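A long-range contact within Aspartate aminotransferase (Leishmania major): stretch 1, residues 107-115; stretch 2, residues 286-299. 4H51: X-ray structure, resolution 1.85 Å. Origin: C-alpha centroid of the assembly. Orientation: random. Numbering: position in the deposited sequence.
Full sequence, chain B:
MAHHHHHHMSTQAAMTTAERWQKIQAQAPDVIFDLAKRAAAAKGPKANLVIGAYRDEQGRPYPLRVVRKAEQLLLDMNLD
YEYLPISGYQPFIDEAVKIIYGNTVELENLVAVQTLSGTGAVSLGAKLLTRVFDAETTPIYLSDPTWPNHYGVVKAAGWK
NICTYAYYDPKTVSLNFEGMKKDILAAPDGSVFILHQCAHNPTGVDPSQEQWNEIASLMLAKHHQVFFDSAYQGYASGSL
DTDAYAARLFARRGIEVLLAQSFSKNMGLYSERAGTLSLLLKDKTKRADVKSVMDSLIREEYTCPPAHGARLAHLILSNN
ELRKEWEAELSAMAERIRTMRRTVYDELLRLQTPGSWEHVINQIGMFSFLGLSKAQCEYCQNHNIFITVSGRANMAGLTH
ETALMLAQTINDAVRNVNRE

Stretch 1 107-115: LENLVAVQT
Stretch 2 (286-299) KRADVKSVMDSLIR

A β-strand laid along an α-helix shows how two different periodicities mesh: alternate strand residues face the helix and settle between side chains spaced three or four residues apart. In this aminotransferase, strand 110-115 follows helix 287-299 in nearly the same direction, the axes crossing at -18° and approaching to 8.4 Å. The strand is extended, with phi/psi of -117/131 at Val111 and -133/156 at Val113; the helix is regular, near -60/-45. Register is set by two CA pairs: Val111 CA lies 5.8 Å from Arg287 CA, and Val113 CA lies 7.5 Å from Met294 CA.

Val111 and Val113 point their CA-to-CB bonds toward the helix, whereas Leu110, Ala112 and Gln114 point away. Val111 (chi1 46°, p) is the principal bump. It fills a hollow bordered by Arg287, Val290, Lys291 and Met294: its CG2 lies 3.7 Å from Arg287 O, 3.6 Å from Lys291 CB and 4.1 Å from Met294 SD, while its CG1 meets Val290 CG1 at 3.9 Å. Val113 (m) occupies the next hollow along. Its CG1 packs 3.9 Å from Met294 SD and 3.9 Å from Lys291 CD, and its CG2 reaches Ile298 CD1 at 4.1 Å. Met294 (m, t, t) thus touches both valines, its CE also 4.0 Å from Val111 O. Ile298 is m, t.

Two long polar side chains also take part in the packing. Arg287 (m, t, m; chi4 114°) runs back along the strand's entrance, placing CD 3.7 Å from Asn109 C and one guanidinium face against Glu108 O, 3.5 Å from CZ. Its NH1 gives Leu110 O a weak hydrogen bond, 3.4 Å long and bent to 134°. Lys291 (chi1 t, chi2 p) lays its aliphatic portion against the valines, while its NZ forms a salt bridge with Asp295 OD2 at 3.4 Å. The contact buries 476 Å², summed over both sides.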

# COMPACT_ATOMS: atom_id res chain seq x y z
N LEU B 107 -9.74 -18.67 15.81
CA LEU B 107 -8.66 -18.73 14.80
C LEU B 107 -8.88 -19.66 13.58
O LEU B 107 -8.16 -19.56 12.57
CB LEU B 107 -7.32 -19.11 15.46
CG LEU B 107 -6.77 -18.25 16.61
CD1 LEU B 107 -5.33 -18.66 16.89
CD2 LEU B 107 -6.86 -16.75 16.36
N GLU B 108 -9.84 -20.56 13.67
CA GLU B 108 -10.16 -21.48 12.55
C GLU B 108 -11.37 -20.94 11.78
O GLU B 108 -11.61 -21.31 10.63
CB GLU B 108 -10.45 -22.90 13.09
N ASN B 109 -12.11 -20.04 12.44
CA ASN B 109 -13.31 -19.44 11.86
C ASN B 109 -13.03 -18.09 11.15
O ASN B 109 -13.96 -17.36 10.86
CB ASN B 109 -14.37 -19.23 12.96
N LEU B 110 -11.79 -17.76 10.85
CA LEU B 110 -11.54 -16.40 10.35
C LEU B 110 -10.80 -16.35 9.01
O LEU B 110 -10.14 -17.32 8.63
CB LEU B 110 -10.86 -15.57 11.41
CG LEU B 110 -9.42 -15.77 11.77
CD1 LEU B 110 -8.47 -15.44 10.62
CD2 LEU B 110 -9.11 -14.89 12.98
N VAL B 111 -11.05 -15.29 8.27
CA VAL B 111 -10.40 -15.02 6.99
C VAL B 111 -9.62 -13.73 7.18
O VAL B 111 -10.15 -12.74 7.72
CB VAL B 111 -11.40 -15.06 5.77
CG1 VAL B 111 -12.66 -14.29 6.06
CG2 VAL B 111 -10.77 -14.62 4.45
N ALA B 112 -8.35 -13.74 6.78
CA ALA B 112 -7.49 -12.59 7.05
C ALA B 112 -6.46 -12.39 5.94
O ALA B 112 -5.99 -13.36 5.35
CB ALA B 112 -6.76 -12.78 8.39
N VAL B 113 -6.11 -11.13 5.69
CA VAL B 113 -5.05 -10.76 4.77
C VAL B 113 -4.16 -9.71 5.44
O VAL B 113 -4.63 -8.97 6.38
CB VAL B 113 -5.58 -10.15 3.43
CG1 VAL B 113 -6.36 -11.19 2.58
CG2 VAL B 113 -6.47 -8.92 3.66
N GLN B 114 -2.91 -9.65 4.97
CA GLN B 114 -2.01 -8.57 5.28
C GLN B 114 -2.45 -7.30 4.53
O GLN B 114 -2.89 -7.36 3.37
CB GLN B 114 -0.55 -8.98 4.94
CG GLN B 114 0.48 -7.89 5.19
CD GLN B 114 1.86 -8.31 4.84
OE1 GLN B 114 2.13 -9.51 4.78
NE2 GLN B 114 2.78 -7.33 4.65
N THR B 115 -2.32 -6.16 5.18
CA THR B 115 -2.72 -4.88 4.62
C THR B 115 -1.62 -3.84 4.77
O THR B 115 -0.66 -4.05 5.49
CB THR B 115 -3.97 -4.34 5.35
OG1 THR B 115 -3.65 -4.18 6.76
CG2 THR B 115 -5.19 -5.30 5.15
N LYS B 286 -17.94 -20.05 3.54
CA LYS B 286 -17.88 -18.80 2.72
C LYS B 286 -16.56 -18.01 2.90
O LYS B 286 -16.38 -16.92 2.32
CB LYS B 286 -19.04 -17.84 3.09
CG LYS B 286 -20.44 -18.20 2.58
CD LYS B 286 -20.62 -18.06 1.06
CE LYS B 286 -20.56 -16.63 0.51
NZ LYS B 286 -20.67 -16.61 -0.99
N ARG B 287 -15.65 -18.55 3.69
CA ARG B 287 -14.39 -17.88 3.93
C ARG B 287 -13.58 -17.78 2.65
O ARG B 287 -12.95 -16.76 2.42
CB ARG B 287 -13.57 -18.57 5.01
CG ARG B 287 -14.16 -18.36 6.39
CD ARG B 287 -13.27 -18.88 7.50
NE ARG B 287 -13.04 -20.33 7.44
CZ ARG B 287 -11.86 -20.91 7.20
NH1 ARG B 287 -10.76 -20.19 6.95
NH2 ARG B 287 -11.78 -22.23 7.21
N ALA B 288 -13.63 -18.80 1.81
CA ALA B 288 -12.86 -18.78 0.57
C ALA B 288 -13.38 -17.69 -0.34
O ALA B 288 -12.59 -16.99 -0.96
CB ALA B 288 -12.85 -20.15 -0.16
N ASP B 289 -14.69 -17.54 -0.39
CA ASP B 289 -15.34 -16.54 -1.24
C ASP B 289 -14.94 -15.12 -0.78
O ASP B 289 -14.62 -14.24 -1.58
CB ASP B 289 -16.86 -16.67 -1.18
CG ASP B 289 -17.40 -17.84 -1.98
OD1 ASP B 289 -16.60 -18.57 -2.63
OD2 ASP B 289 -18.65 -18.01 -1.93
N VAL B 290 -15.00 -14.88 0.52
CA VAL B 290 -14.59 -13.57 1.07
C VAL B 290 -13.12 -13.29 0.75
O VAL B 290 -12.77 -12.18 0.31
CB VAL B 290 -14.85 -13.47 2.60
CG1 VAL B 290 -14.27 -12.16 3.18
CG2 VAL B 290 -16.33 -13.50 2.88
N LYS B 291 -12.25 -14.28 0.95
CA LYS B 291 -10.83 -14.13 0.66
C LYS B 291 -10.60 -13.74 -0.82
O LYS B 291 -9.77 -12.89 -1.14
CB LYS B 291 -10.07 -15.42 0.97
CG LYS B 291 -8.61 -15.42 0.55
CD LYS B 291 -7.72 -14.62 1.48
CE LYS B 291 -6.41 -15.39 1.76
NZ LYS B 291 -5.95 -15.99 0.46
N SER B 292 -11.40 -14.34 -1.69
CA SER B 292 -11.28 -14.09 -3.15
C SER B 292 -11.63 -12.63 -3.46
O SER B 292 -11.02 -11.97 -4.33
CB SER B 292 -12.19 -15.05 -3.94
OG SER B 292 -13.56 -14.60 -3.95
N VAL B 293 -12.56 -12.08 -2.72
CA VAL B 293 -12.88 -10.66 -2.87
C VAL B 293 -11.76 -9.78 -2.31
O VAL B 293 -11.36 -8.81 -2.93
CB VAL B 293 -14.23 -10.32 -2.20
CG1 VAL B 293 -14.53 -8.83 -2.31
CG2 VAL B 293 -15.38 -11.15 -2.82
N MET B 294 -11.29 -10.10 -1.10
CA MET B 294 -10.20 -9.34 -0.50
C MET B 294 -8.98 -9.29 -1.47
O MET B 294 -8.46 -8.20 -1.74
CB MET B 294 -9.77 -9.97 0.82
CG MET B 294 -10.79 -9.89 1.97
SD MET B 294 -10.09 -10.72 3.41
CE MET B 294 -11.25 -10.32 4.74
N ASP B 295 -8.55 -10.45 -1.97
CA ASP B 295 -7.46 -10.54 -2.95
C ASP B 295 -7.74 -9.76 -4.24
O ASP B 295 -6.85 -9.10 -4.78
CB ASP B 295 -7.14 -12.00 -3.25
CG ASP B 295 -6.39 -12.69 -2.09
OD1 ASP B 295 -5.95 -12.06 -1.09
OD2 ASP B 295 -6.15 -13.89 -2.25
N SER B 296 -8.97 -9.80 -4.73
CA SER B 296 -9.29 -9.08 -5.94
C SER B 296 -9.10 -7.59 -5.69
O SER B 296 -8.58 -6.91 -6.57
CB SER B 296 -10.69 -9.38 -6.53
OG SER B 296 -11.72 -8.95 -5.63
N LEU B 297 -9.47 -7.11 -4.49
CA LEU B 297 -9.38 -5.67 -4.18
C LEU B 297 -7.92 -5.27 -4.06
O LEU B 297 -7.49 -4.20 -4.55
CB LEU B 297 -10.18 -5.32 -2.92
CG LEU B 297 -11.73 -5.43 -3.03
CD1 LEU B 297 -12.37 -5.48 -1.68
CD2 LEU B 297 -12.33 -4.32 -3.89
N ILE B 298 -7.15 -6.14 -3.42
CA ILE B 298 -5.72 -5.88 -3.25
C ILE B 298 -5.01 -5.83 -4.61
O ILE B 298 -4.27 -4.89 -4.94
CB ILE B 298 -5.07 -6.98 -2.40
CG1 ILE B 298 -5.59 -6.92 -0.95
CG2 ILE B 298 -3.54 -6.89 -2.46
CD1 ILE B 298 -5.31 -8.18 -0.15
N ARG B 299 -5.23 -6.87 -5.42
CA ARG B 299 -4.54 -6.99 -6.72
C ARG B 299 -4.79 -5.79 -7.62
O ARG B 299 -3.89 -5.35 -8.35
CB ARG B 299 -5.04 -8.24 -7.44
CG ARG B 299 -4.45 -8.53 -8.80
CD ARG B 299 -2.93 -8.54 -8.87
NE ARG B 299 -2.48 -9.36 -9.98
CZ ARG B 299 -1.30 -9.25 -10.62
NH1 ARG B 299 -0.41 -8.32 -10.31
NH2 ARG B 299 -1.00 -10.10 -11.59